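Local coordinates for Maltose/maltodextrin transport permease homologue (Bdellovibrio bacteriovorus HD100, PDB 6FFL), which binds maltotriose as the solute-binding domain (MalE) fused to the membrane subunit MalF of an ABC transporter, and probably supplies maltose and maltodextrins for import, at residues S48-A53 with G70-M75; A221-N226 with G239-A244; P298-F303 with V309-L314; Q198-L203 with I356-V361. All coordinates share one frame; numbering follows the deposited sequence. Where two conformers were deposited one is given.

Interaction 1: S48-A53 with G70-M75; sequences SFQSAA and GPFATM. With PT (platinum (II) ion), chain E.
F49 meets F72 across two helix segments that run almost parallel, at 8°, with their axes 11.0 Å apart at closest approach. F49 has CG anti to its own N (chi1 -176°), which carries F49 CD2 over one face of the F72 ring, displaced toward the rim, with F72 CZ 3.6 Å away. The ring planes lie 43° apart and the centroids 4.9 Å apart, an oblique aromatic pair. V62 on strand 61-65 touches both rings. Q50 follows, its chain extended beyond CG and running across F72 at nearly a right angle. Q50 CG comes to 3.7 Å from F72 CE1, and Q50 OE1 reaches P71 CB at 3.5 Å. Past the end of helix 69-74, M75 bends at chi2 and offers SD to a platinum ion, a 2.3 Å bond. Water and M54 SD also bind this metal, thioether sulfur being a soft ligand well matched to platinum(II). Helix 42-54 connects strands 34-39 and 61-65, which flank strand 4-9 and run parallel to it. The contact thus packs helix 69-74 beside a beta-alpha-beta crossover, part of the layered architecture of a periplasmic-binding-protein lobe.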
loop_
_atom_site.group_PDB
_atom_site.type_symbol
_atom_site.label_atom_id
_atom_site.label_comp_id
_atom_site.label_asym_id
_atom_site.label_seq_id
_atom_site.Cartn_x
_atom_site.Cartn_y
_atom_site.Cartn_z
ATOM N N SER A 48 14.469 -3.408 9.079
ATOM C CA SER A 48 15.247 -2.703 10.100
ATOM C C SER A 48 14.561 -2.757 11.469
ATOM O O SER A 48 15.236 -2.887 12.500
ATOM C CB SER A 48 15.527 -1.260 9.651
ATOM O OG SER A 48 14.402 -0.406 9.790
ATOM N N PHE A 49 13.226 -2.691 11.509
ATOM C CA PHE A 49 12.551 -2.875 12.791
ATOM C C PHE A 49 12.782 -4.282 13.330
ATOM O O PHE A 49 13.060 -4.463 14.526
ATOM C CB PHE A 49 11.049 -2.585 12.686
ATOM C CG PHE A 49 10.353 -2.688 14.023
ATOM C CD1 PHE A 49 10.441 -1.649 14.942
ATOM C CD2 PHE A 49 9.679 -3.842 14.385
ATOM C CE1 PHE A 49 9.852 -1.756 16.193
ATOM C CE2 PHE A 49 9.080 -3.956 15.635
ATOM C CZ PHE A 49 9.173 -2.909 16.541
ATOM N N GLN A 50 12.684 -5.294 12.462
ATOM C CA GLN A 50 12.917 -6.662 12.915
ATOM C C GLN A 50 14.322 -6.806 13.488
ATOM O O GLN A 50 14.510 -7.372 14.572
ATOM C CB GLN A 50 12.693 -7.647 11.761
ATOM C CG GLN A 50 11.245 -7.723 11.300
ATOM C CD GLN A 50 11.014 -8.732 10.182
ATOM O OE1 GLN A 50 9.926 -9.283 10.046
ATOM N NE2 GLN A 50 12.043 -8.972 9.376
ATOM N N SER A 51 15.323 -6.284 12.772
ATOM C CA SER A 51 16.706 -6.412 13.218
ATOM C C SER A 51 16.935 -5.664 14.525
ATOM O O SER A 51 17.553 -6.190 15.455
ATOM C CB SER A 51 17.651 -5.899 12.133
ATOM O OG SER A 51 18.975 -5.805 12.619
ATOM N N ALA A 52 16.430 -4.431 14.616
ATOM C CA ALA A 52 16.649 -3.635 15.817
ATOM C C ALA A 52 15.954 -4.250 17.026
ATOM O O ALA A 52 16.536 -4.314 18.114
ATOM C CB ALA A 52 16.173 -2.201 15.598
ATOM N N ALA A 53 14.718 -4.717 16.851
ATOM C CA ALA A 53 13.965 -5.256 17.981
ATOM C C ALA A 53 14.513 -6.608 18.416
ATOM O O ALA A 53 14.545 -6.914 19.614
ATOM C CB ALA A 53 12.481 -5.355 17.619
ATOM N N GLY A 70 1.833 -10.087 11.025
ATOM C CA GLY A 70 2.186 -11.492 11.102
ATOM C C GLY A 70 3.625 -11.724 11.513
ATOM O O GLY A 70 3.906 -12.393 12.514
ATOM N N PRO A 71 4.570 -11.181 10.739
ATOM C CA PRO A 71 5.985 -11.342 11.106
ATOM C C PRO A 71 6.325 -10.711 12.442
ATOM O O PRO A 71 7.031 -11.324 13.252
ATOM C CB PRO A 71 6.725 -10.662 9.947
ATOM C CG PRO A 71 5.768 -10.739 8.786
ATOM C CD PRO A 71 4.406 -10.566 9.404
ATOM N N PHE A 72 5.841 -9.494 12.696
ATOM C CA PHE A 72 6.181 -8.825 13.948
ATOM C C PHE A 72 5.639 -9.602 15.136
ATOM O O PHE A 72 6.331 -9.775 16.147
ATOM C CB PHE A 72 5.624 -7.398 13.981
ATOM C CG PHE A 72 6.342 -6.410 13.089
ATOM C CD1 PHE A 72 7.405 -6.797 12.284
ATOM C CD2 PHE A 72 5.935 -5.074 13.068
ATOM C CE1 PHE A 72 8.052 -5.869 11.461
ATOM C CE2 PHE A 72 6.573 -4.134 12.253
ATOM C CZ PHE A 72 7.636 -4.537 11.443
ATOM N N ALA A 73 4.388 -10.064 15.041
ATOM C CA ALA A 73 3.788 -10.760 16.176
ATOM C C ALA A 73 4.435 -12.118 16.402
ATOM O O ALA A 73 4.747 -12.485 17.548
ATOM C CB ALA A 73 2.282 -10.909 15.968
ATOM N N THR A 74 4.658 -12.884 15.328
ATOM C CA THR A 74 5.230 -14.215 15.518
ATOM C C THR A 74 6.672 -14.172 16.009
ATOM O O THR A 74 7.122 -15.139 16.637
ATOM C CB THR A 74 5.148 -15.051 14.229
ATOM O OG1 THR A 74 5.927 -14.449 13.194
ATOM C CG2 THR A 74 3.722 -15.186 13.769
ATOM N N MET A 75 7.401 -13.087 15.749
ATOM C CA MET A 75 8.745 -12.908 16.293
ATOM C C MET A 75 8.733 -12.351 17.712
ATOM O O MET A 75 9.805 -12.187 18.309
ATOM C CB MET A 75 9.562 -11.973 15.396
ATOM C CG MET A 75 9.774 -12.465 13.971
ATOM S SD MET A 75 11.085 -13.681 13.814
ATOM C CE MET A 75 11.274 -13.762 12.029
HETATM PT PT PT E . 12.960 -12.501 14.456
HETATM O O HOH W 1 12.351 -10.713 13.477
#

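Interaction 2: A221-N226 with G239-A244; sequences ALFKEN and GDYQQA
F223 points the edge of its ring into the face of Y241, a T-shaped pair with planes 75° apart and centroids separated by 5.1 Å. F223 CD2 lies 3.8 Å above the Y241 plane, over the ring centre. A chi1 of -165° turns the F223 ring inward between the two helices. There L119 and L231 from neighbouring strands touch both rings, so this half of the contact is buried and closely filled. The Y241 hydroxyl is held by N233, which fixes the far end of the ring. The other half is looser and partly exposed. K224 runs across the edge of Y241, with K224 CG in the plane of the ring, 3.7 Å from Y241 CD1. K224 CG is also 4.0 Å from A244 CB, while the chain turns at chi3. K224 NZ remains 6.2 Å from D240 OD1, too far for an ion pair, though the opposite charges may attract weakly. Beyond K224 the helix ends in a Schellman motif, with N226 at positive phi as its C-prime residue. No hydrogen bond joins the two segments, so the cohesion between them probably comes mainly from apolar burial and the edge-to-face ring contact.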
loop_
_atom_site.group_PDB
_atom_site.type_symbol
_atom_site.label_atom_id
_atom_site.label_comp_id
_atom_site.label_asym_id
_atom_site.label_seq_id
_atom_site.Cartn_x
_atom_site.Cartn_y
_atom_site.Cartn_z
ATOM N N ALA A 221 7.099 10.664 -10.905
ATOM C CA ALA A 221 7.560 11.870 -11.586
ATOM C C ALA A 221 6.873 12.051 -12.934
ATOM O O ALA A 221 6.448 13.162 -13.277
ATOM C CB ALA A 221 9.076 11.828 -11.772
ATOM N N LEU A 222 6.774 10.981 -13.725
ATOM C CA LEU A 222 6.176 11.114 -15.051
ATOM C C LEU A 222 4.737 11.612 -14.961
ATOM O O LEU A 222 4.308 12.441 -15.774
ATOM C CB LEU A 222 6.242 9.785 -15.804
ATOM C CG LEU A 222 7.641 9.359 -16.289
ATOM C CD1 LEU A 222 7.639 7.919 -16.765
ATOM C CD2 LEU A 222 8.171 10.283 -17.386
ATOM N N PHE A 223 3.978 11.119 -13.975
ATOM C CA PHE A 223 2.599 11.575 -13.808
ATOM C C PHE A 223 2.549 13.035 -13.358
ATOM O O PHE A 223 1.737 13.817 -13.864
ATOM C CB PHE A 223 1.864 10.668 -12.811
ATOM C CG PHE A 223 0.364 10.830 -12.830
ATOM C CD1 PHE A 223 -0.374 10.477 -13.956
ATOM C CD2 PHE A 223 -0.311 11.331 -11.717
ATOM C CE1 PHE A 223 -1.773 10.621 -13.981
ATOM C CE2 PHE A 223 -1.709 11.481 -11.729
ATOM C CZ PHE A 223 -2.441 11.128 -12.862
ATOM N N LYS A 224 3.416 13.423 -12.418
ATOM C CA LYS A 224 3.432 14.807 -11.960
ATOM C C LYS A 224 3.853 15.764 -13.069
ATOM O O LYS A 224 3.431 16.925 -13.075
ATOM C CB LYS A 224 4.377 14.958 -10.767
ATOM C CG LYS A 224 3.835 14.356 -9.483
ATOM C CD LYS A 224 4.945 13.998 -8.516
ATOM C CE LYS A 224 5.621 15.237 -7.956
ATOM N NZ LYS A 224 6.690 14.863 -6.984
ATOM N N GLU A 225 4.681 15.302 -14.004
ATOM C CA GLU A 225 5.257 16.153 -15.034
ATOM C C GLU A 225 4.461 16.134 -16.332
ATOM O O GLU A 225 4.987 16.545 -17.371
ATOM C CB GLU A 225 6.709 15.740 -15.292
ATOM C CG GLU A 225 7.611 15.980 -14.083
ATOM C CD GLU A 225 8.910 15.212 -14.148
ATOM O OE1 GLU A 225 9.205 14.622 -15.209
ATOM O OE2 GLU A 225 9.634 15.198 -13.131
ATOM N N ASN A 226 3.215 15.657 -16.298
ATOM C CA ASN A 226 2.356 15.599 -17.482
ATOM C C ASN A 226 2.960 14.732 -18.580
ATOM O O ASN A 226 2.752 14.989 -19.769
ATOM C CB ASN A 226 2.055 17.001 -18.026
ATOM C CG ASN A 226 1.394 17.882 -16.999
ATOM O OD1 ASN A 226 0.441 17.468 -16.339
ATOM N ND2 ASN A 226 1.883 19.113 -16.863
ATOM N N GLY A 239 -2.487 13.069 -1.977
ATOM C CA GLY A 239 -2.083 14.364 -1.453
ATOM C C GLY A 239 -0.946 14.973 -2.245
ATOM O O GLY A 239 -0.941 16.173 -2.528
ATOM N N ASP A 240 0.016 14.148 -2.642
ATOM C CA ASP A 240 1.165 14.678 -3.358
ATOM C C ASP A 240 0.823 15.071 -4.789
ATOM O O ASP A 240 1.401 16.033 -5.308
ATOM C CB ASP A 240 2.305 13.671 -3.294
ATOM C CG ASP A 240 3.045 13.748 -1.960
ATOM O OD1 ASP A 240 3.594 14.825 -1.647
ATOM O OD2 ASP A 240 3.028 12.773 -1.195
ATOM N N TYR A 241 -0.132 14.387 -5.436
ATOM C CA TYR A 241 -0.548 14.860 -6.756
ATOM C C TYR A 241 -1.353 16.148 -6.661
ATOM O O TYR A 241 -1.229 17.014 -7.534
ATOM C CB TYR A 241 -1.334 13.777 -7.511
ATOM C CG TYR A 241 -0.475 12.552 -7.756
ATOM C CD1 TYR A 241 0.839 12.685 -8.187
ATOM C CD2 TYR A 241 -0.966 11.272 -7.518
ATOM C CE1 TYR A 241 1.648 11.572 -8.385
ATOM C CE2 TYR A 241 -0.168 10.159 -7.706
ATOM C CZ TYR A 241 1.132 10.310 -8.131
ATOM O OH TYR A 241 1.930 9.208 -8.309
ATOM N N GLN A 242 -2.154 16.307 -5.602
ATOM C CA GLN A 242 -2.863 17.567 -5.386
ATOM C C GLN A 242 -1.886 18.715 -5.171
ATOM O O GLN A 242 -2.048 19.799 -5.745
ATOM C CB GLN A 242 -3.815 17.435 -4.194
ATOM C CG GLN A 242 -5.078 16.649 -4.509
ATOM C CD GLN A 242 -5.819 16.205 -3.264
ATOM O OE1 GLN A 242 -5.329 16.355 -2.141
ATOM N NE2 GLN A 242 -7.009 15.651 -3.458
ATOM N N GLN A 243 -0.856 18.492 -4.352
ATOM C CA GLN A 243 0.133 19.540 -4.114
ATOM C C GLN A 243 0.894 19.875 -5.388
ATOM O O GLN A 243 1.278 21.032 -5.604
ATOM C CB GLN A 243 1.103 19.117 -3.009
ATOM C CG GLN A 243 1.992 20.257 -2.505
ATOM C CD GLN A 243 3.014 19.801 -1.476
ATOM O OE1 GLN A 243 2.759 18.885 -0.691
ATOM N NE2 GLN A 243 4.181 20.439 -1.477
ATOM N N ALA A 244 1.123 18.877 -6.242
ATOM C CA ALA A 244 1.785 19.082 -7.524
ATOM C C ALA A 244 0.854 19.651 -8.587
ATOM O O ALA A 244 1.269 19.786 -9.741
ATOM C CB ALA A 244 2.388 17.765 -8.014
#

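Interaction 3: P298-F303 with V309-L314; sequences PVQLLF and VLPSNL
Q300 on the helix and P311 on the extended segment have CA atoms 5.6 Å apart, and those of F303 and V309 are 6.7 Å apart, so 309-311 run back alongside the helix that precedes them. Q300 carries the polar part. Its chain, extended beyond CG, reaches the backbone of 312-313, where N313 N donates to Q300 OE1 over 2.9 Å at a nearly straight 171°. The donor lies in the carbonyl plane, on a lone pair of OE1. Q300 OE1 is also 3.2 Å from P311 CB, a tight approach, and Q300 NE2 is bonded to T295 O. One side-chain amide thus links the backbone at N313 to T295, just before the helix. S312 OG, 2.9 Å from Q300 NE2, is itself hydrogen-bonded to G109 O. Apolar contacts complete the fit: L301 and P311 cross at about a right angle, L301 CD2 lying 4.1 Å from P311 CG, and F303 CB is 4.3 Å from V309 CG2. L310 meanwhile makes backbone bonds with V112, pairing strand 310-311 antiparallel to strand 111-112. Since 104-109 and 116-121 belong to different sheets, that partner strand appears to lie where the chain crosses between lobes, consistent with the hinge of a type II periplasmic binding protein.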
loop_
_atom_site.group_PDB
_atom_site.type_symbol
_atom_site.label_atom_id
_atom_site.label_comp_id
_atom_site.label_asym_id
_atom_site.label_seq_id
_atom_site.Cartn_x
_atom_site.Cartn_y
_atom_site.Cartn_z
ATOM N N PRO A 298 -9.126 14.079 15.996
ATOM C CA PRO A 298 -8.492 15.299 15.463
ATOM C C PRO A 298 -7.321 15.029 14.535
ATOM O O PRO A 298 -7.206 15.695 13.498
ATOM C CB PRO A 298 -8.074 16.047 16.737
ATOM C CG PRO A 298 -9.125 15.663 17.723
ATOM C CD PRO A 298 -9.407 14.210 17.443
ATOM N N VAL A 299 -6.471 14.038 14.839
ATOM C CA VAL A 299 -5.354 13.733 13.945
ATOM C C VAL A 299 -5.838 13.023 12.684
ATOM O O VAL A 299 -5.359 13.304 11.579
ATOM C CB VAL A 299 -4.281 12.902 14.677
ATOM C CG1 VAL A 299 -3.196 12.467 13.694
ATOM C CG2 VAL A 299 -3.672 13.708 15.811
ATOM N N GLN A 300 -6.776 12.081 12.820
ATOM C CA GLN A 300 -7.316 11.413 11.634
ATOM C C GLN A 300 -7.934 12.417 10.667
ATOM O O GLN A 300 -7.785 12.289 9.445
ATOM C CB GLN A 300 -8.359 10.377 12.041
ATOM C CG GLN A 300 -7.805 9.222 12.869
ATOM C CD GLN A 300 -8.695 7.998 12.801
ATOM O OE1 GLN A 300 -9.553 7.898 11.926
ATOM N NE2 GLN A 300 -8.487 7.050 13.723
ATOM N N LEU A 301 -8.637 13.414 11.193
ATOM C CA LEU A 301 -9.261 14.404 10.325
ATOM C C LEU A 301 -8.256 15.399 9.761
ATOM O O LEU A 301 -8.525 16.012 8.723
ATOM C CB LEU A 301 -10.373 15.134 11.079
ATOM C CG LEU A 301 -11.614 14.283 11.387
ATOM C CD1 LEU A 301 -12.625 15.067 12.242
ATOM C CD2 LEU A 301 -12.254 13.761 10.102
ATOM N N LEU A 302 -7.119 15.593 10.427
ATOM C CA LEU A 302 -6.045 16.378 9.827
ATOM C C LEU A 302 -5.531 15.701 8.563
ATOM O O LEU A 302 -5.368 16.349 7.518
ATOM C CB LEU A 302 -4.911 16.572 10.833
ATOM C CG LEU A 302 -3.736 17.436 10.383
ATOM C CD1 LEU A 302 -4.183 18.861 10.086
ATOM C CD2 LEU A 302 -2.659 17.414 11.466
ATOM N N PHE A 303 -5.276 14.388 8.639
ATOM C CA PHE A 303 -4.897 13.627 7.448
ATOM C C PHE A 303 -6.017 13.650 6.420
ATOM O O PHE A 303 -5.777 13.857 5.225
ATOM C CB PHE A 303 -4.554 12.179 7.810
ATOM C CG PHE A 303 -3.178 12.006 8.381
ATOM C CD1 PHE A 303 -2.076 11.934 7.543
ATOM C CD2 PHE A 303 -2.986 11.900 9.750
ATOM C CE1 PHE A 303 -0.813 11.767 8.053
ATOM C CE2 PHE A 303 -1.722 11.740 10.269
ATOM C CZ PHE A 303 -0.625 11.679 9.412
ATOM N N VAL A 309 -7.505 11.041 2.710
ATOM C CA VAL A 309 -7.767 9.623 2.945
ATOM C C VAL A 309 -8.932 9.426 3.912
ATOM O O VAL A 309 -9.349 10.359 4.610
ATOM C CB VAL A 309 -6.499 8.909 3.457
ATOM C CG1 VAL A 309 -5.402 8.963 2.387
ATOM C CG2 VAL A 309 -6.011 9.527 4.761
ATOM N N LEU A 310 -9.453 8.200 3.962
ATOM C CA LEU A 310 -10.632 7.870 4.760
ATOM C C LEU A 310 -10.238 7.534 6.199
ATOM O O LEU A 310 -9.469 6.588 6.409
ATOM C CB LEU A 310 -11.354 6.680 4.140
ATOM C CG LEU A 310 -12.636 6.194 4.815
ATOM C CD1 LEU A 310 -13.741 7.226 4.672
ATOM C CD2 LEU A 310 -13.038 4.833 4.235
ATOM N N PRO A 311 -10.773 8.224 7.208
ATOM C CA PRO A 311 -10.452 7.865 8.599
ATOM C C PRO A 311 -10.833 6.430 8.929
ATOM O O PRO A 311 -11.790 5.871 8.391
ATOM C CB PRO A 311 -11.301 8.847 9.428
ATOM C CG PRO A 311 -11.430 10.048 8.527
ATOM C CD PRO A 311 -11.576 9.459 7.137
ATOM N N SER A 312 -10.096 5.857 9.877
ATOM C CA SER A 312 -10.471 4.563 10.423
ATOM C C SER A 312 -11.551 4.679 11.491
ATOM O O SER A 312 -12.318 3.733 11.698
ATOM C CB SER A 312 -9.238 3.880 11.009
ATOM O OG SER A 312 -8.655 4.695 12.004
ATOM N N ASN A 313 -11.616 5.810 12.197
ATOM C CA ASN A 313 -12.626 5.984 13.230
ATOM C C ASN A 313 -13.989 6.213 12.580
ATOM O O ASN A 313 -14.122 7.045 11.680
ATOM C CB ASN A 313 -12.253 7.155 14.137
ATOM C CG ASN A 313 -13.284 7.397 15.217
ATOM O OD1 ASN A 313 -14.351 7.941 14.952
ATOM N ND2 ASN A 313 -12.970 6.977 16.446
ATOM N N LEU A 314 -14.993 5.449 13.017
ATOM C CA LEU A 314 -16.280 5.448 12.329
ATOM C C LEU A 314 -17.006 6.776 12.496
ATOM O O LEU A 314 -17.560 7.305 11.527
ATOM C CB LEU A 314 -17.147 4.286 12.831
ATOM C CG LEU A 314 -16.535 2.890 12.574
ATOM C CD1 LEU A 314 -17.381 1.776 13.173
ATOM C CD2 LEU A 314 -16.294 2.640 11.076
#

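Interaction 4: Q198-L203 with I356-V361; sequences QFILKL and IQYQKV
Y358 approaches I200 ring edge first: I200 CG2 lies near the plane of the ring, 4.1 Å from Y358 CZ. Beyond the two segments, F197 stacks on the tyrosine ring and F167 meets it edge-to-face, so the group sits in an aromatic cluster. Its hydroxyl end drives farthest into the other helix, where Y358 OH comes within 3.2 Å of I200 CB and lies 3.6 Å from L201 N. The hydroxyl bonds to F197 O, so F197 holds the tyrosine both by its ring and by its carbonyl, and a buried polar atom is satisfied. The first torsion of Y358, -156°, directs the ring across the gap between helices 191-205 and 346-362. Both helices belong to the lobe built round the sheet containing strand 116-121, so the chain, after its excursion to the other lobe, comes back to this one, consistent with the two-lobed fold of periplasmic binding proteins. The segment axes cross at -36°, 11.7 Å apart at their closest. Next to I200, L201 runs past the hydroxyl end in the opposite direction, L201 CG lying 4.1 Å from Y358 OH. One turn after Y358, V361 CG1 meets L201 CD1 at 3.8 Å. V361 also touches A371 of helix 368-384.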
loop_
_atom_site.group_PDB
_atom_site.type_symbol
_atom_site.label_atom_id
_atom_site.label_comp_id
_atom_site.label_asym_id
_atom_site.label_seq_id
_atom_site.Cartn_x
_atom_site.Cartn_y
_atom_site.Cartn_z
ATOM N N GLN A 198 2.164 -12.568 -18.029
ATOM C CA GLN A 198 2.147 -12.341 -19.471
ATOM C C GLN A 198 1.431 -11.051 -19.829
ATOM O O GLN A 198 1.816 -10.390 -20.804
ATOM C CB GLN A 198 1.515 -13.531 -20.200
ATOM C CG GLN A 198 2.145 -14.867 -19.824
ATOM C CD GLN A 198 1.627 -16.051 -20.633
ATOM O OE1 GLN A 198 2.402 -16.748 -21.294
ATOM N NE2 GLN A 198 0.318 -16.287 -20.576
ATOM N N PHE A 199 0.386 -10.697 -19.076
ATOM C CA PHE A 199 -0.362 -9.468 -19.344
ATOM C C PHE A 199 0.546 -8.254 -19.247
ATOM O O PHE A 199 0.527 -7.376 -20.119
ATOM C CB PHE A 199 -1.532 -9.356 -18.357
ATOM C CG PHE A 199 -2.317 -8.076 -18.476
ATOM C CD1 PHE A 199 -3.097 -7.818 -19.596
ATOM C CD2 PHE A 199 -2.267 -7.133 -17.462
ATOM C CE1 PHE A 199 -3.815 -6.647 -19.697
ATOM C CE2 PHE A 199 -2.984 -5.955 -17.561
ATOM C CZ PHE A 199 -3.755 -5.713 -18.670
ATOM N N ILE A 200 1.381 -8.204 -18.212
ATOM C CA ILE A 200 2.245 -7.046 -18.052
ATOM C C ILE A 200 3.386 -7.078 -19.066
ATOM O O ILE A 200 3.787 -6.036 -19.593
ATOM C CB ILE A 200 2.728 -6.958 -16.597
ATOM C CG1 ILE A 200 1.570 -6.443 -15.730
ATOM C CG2 ILE A 200 3.941 -6.045 -16.456
ATOM C CD1 ILE A 200 1.888 -6.407 -14.294
ATOM N N LEU A 201 3.905 -8.269 -19.396
ATOM C CA LEU A 201 4.873 -8.340 -20.485
ATOM C C LEU A 201 4.281 -7.808 -21.784
ATOM O O LEU A 201 4.969 -7.142 -22.566
ATOM C CB LEU A 201 5.362 -9.779 -20.685
ATOM C CG LEU A 201 6.356 -10.342 -19.681
ATOM C CD1 LEU A 201 6.621 -11.797 -20.036
ATOM C CD2 LEU A 201 7.646 -9.564 -19.722
ATOM N N LYS A 202 3.006 -8.097 -22.034
ATOM C CA LYS A 202 2.375 -7.617 -23.260
ATOM C C LYS A 202 2.256 -6.099 -23.250
ATOM O O LYS A 202 2.521 -5.445 -24.264
ATOM C CB LYS A 202 1.003 -8.282 -23.424
ATOM C CG LYS A 202 0.193 -7.854 -24.642
ATOM C CD LYS A 202 -1.064 -8.720 -24.752
ATOM C CE LYS A 202 -1.948 -8.321 -25.926
ATOM N NZ LYS A 202 -2.604 -7.003 -25.697
ATOM N N LEU A 203 1.867 -5.519 -22.110
ATOM C CA LEU A 203 1.810 -4.061 -22.008
ATOM C C LEU A 203 3.166 -3.430 -22.309
ATOM O O LEU A 203 3.239 -2.375 -22.950
ATOM C CB LEU A 203 1.342 -3.648 -20.612
ATOM C CG LEU A 203 -0.085 -3.980 -20.167
ATOM C CD1 LEU A 203 -0.331 -3.487 -18.751
ATOM C CD2 LEU A 203 -1.109 -3.403 -21.123
ATOM N N ILE A 356 11.145 -11.992 -6.465
ATOM C CA ILE A 356 12.310 -12.642 -7.053
ATOM C C ILE A 356 11.975 -13.193 -8.434
ATOM O O ILE A 356 12.700 -12.955 -9.409
ATOM C CB ILE A 356 12.821 -13.750 -6.115
ATOM C CG1 ILE A 356 13.452 -13.142 -4.866
ATOM C CG2 ILE A 356 13.816 -14.680 -6.844
ATOM C CD1 ILE A 356 13.544 -14.130 -3.715
ATOM N N GLN A 357 10.854 -13.915 -8.543
ATOM C CA GLN A 357 10.553 -14.588 -9.803
ATOM C C GLN A 357 10.181 -13.594 -10.897
ATOM O O GLN A 357 10.633 -13.739 -12.041
ATOM C CB GLN A 357 9.441 -15.623 -9.608
ATOM C CG GLN A 357 9.782 -16.730 -8.623
ATOM C CD GLN A 357 11.188 -17.281 -8.791
ATOM O OE1 GLN A 357 11.648 -17.550 -9.904
ATOM N NE2 GLN A 357 11.878 -17.462 -7.676
ATOM N N TYR A 358 9.369 -12.571 -10.583
ATOM C CA TYR A 358 8.980 -11.659 -11.660
ATOM C C TYR A 358 10.143 -10.779 -12.094
ATOM O O TYR A 358 10.202 -10.367 -13.255
ATOM C CB TYR A 358 7.773 -10.782 -11.289
ATOM C CG TYR A 358 7.032 -10.286 -12.547
ATOM C CD1 TYR A 358 6.886 -11.124 -13.656
ATOM C CD2 TYR A 358 6.540 -8.993 -12.642
ATOM C CE1 TYR A 358 6.220 -10.705 -14.812
ATOM C CE2 TYR A 358 5.879 -8.559 -13.787
ATOM C CZ TYR A 358 5.722 -9.420 -14.871
ATOM O OH TYR A 358 5.071 -9.012 -16.026
ATOM N N GLN A 359 11.086 -10.497 -11.196
ATOM C CA GLN A 359 12.281 -9.778 -11.628
ATOM C C GLN A 359 13.010 -10.559 -12.709
ATOM O O GLN A 359 13.501 -9.978 -13.684
ATOM C CB GLN A 359 13.208 -9.509 -10.438
ATOM C CG GLN A 359 14.327 -8.509 -10.722
ATOM C CD GLN A 359 15.539 -9.137 -11.402
ATOM O OE1 GLN A 359 15.768 -10.344 -11.305
ATOM N NE2 GLN A 359 16.318 -8.316 -12.102
ATOM N N LYS A 360 13.067 -11.884 -12.563
ATOM C CA LYS A 360 13.749 -12.705 -13.556
ATOM C C LYS A 360 12.973 -12.753 -14.862
ATOM O O LYS A 360 13.571 -12.803 -15.941
ATOM C CB LYS A 360 13.948 -14.117 -13.012
ATOM C CG LYS A 360 14.896 -14.209 -11.832
ATOM C CD LYS A 360 14.886 -15.638 -11.289
ATOM C CE LYS A 360 15.882 -15.833 -10.165
ATOM N NZ LYS A 360 15.862 -17.239 -9.673
ATOM N N VAL A 361 11.640 -12.778 -14.782
ATOM C CA VAL A 361 10.821 -12.714 -15.989
ATOM C C VAL A 361 11.067 -11.403 -16.723
ATOM O O VAL A 361 11.328 -11.380 -17.934
ATOM C CB VAL A 361 9.333 -12.861 -15.638
ATOM C CG1 VAL A 361 8.484 -12.703 -16.901
ATOM C CG2 VAL A 361 9.071 -14.179 -14.977
#

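Overall arrangement
From the N terminus, interaction 1 comes first: a short loop through strand 61-65 closes between helices 42-54 and 69-74. The chain later enters the other lobe, where residues 198-203 open interaction 4. Before that loop closes at 356-361, two smaller ones form and finish. Interaction 2 joins helices 216-224 and 238-243 around strand 228-234, and interaction 3 brings residues 309-314 back onto helix 297-307. Interactions 2 and 3 therefore both nest within interaction 4, and none of the four cross. Interactions 2 and 4 tie elements of the lobe with strand 116-121, whereas interaction 3 lies by helix 13-29 and the short strand pair between lobes, its centre 37 Å from that of interaction 4.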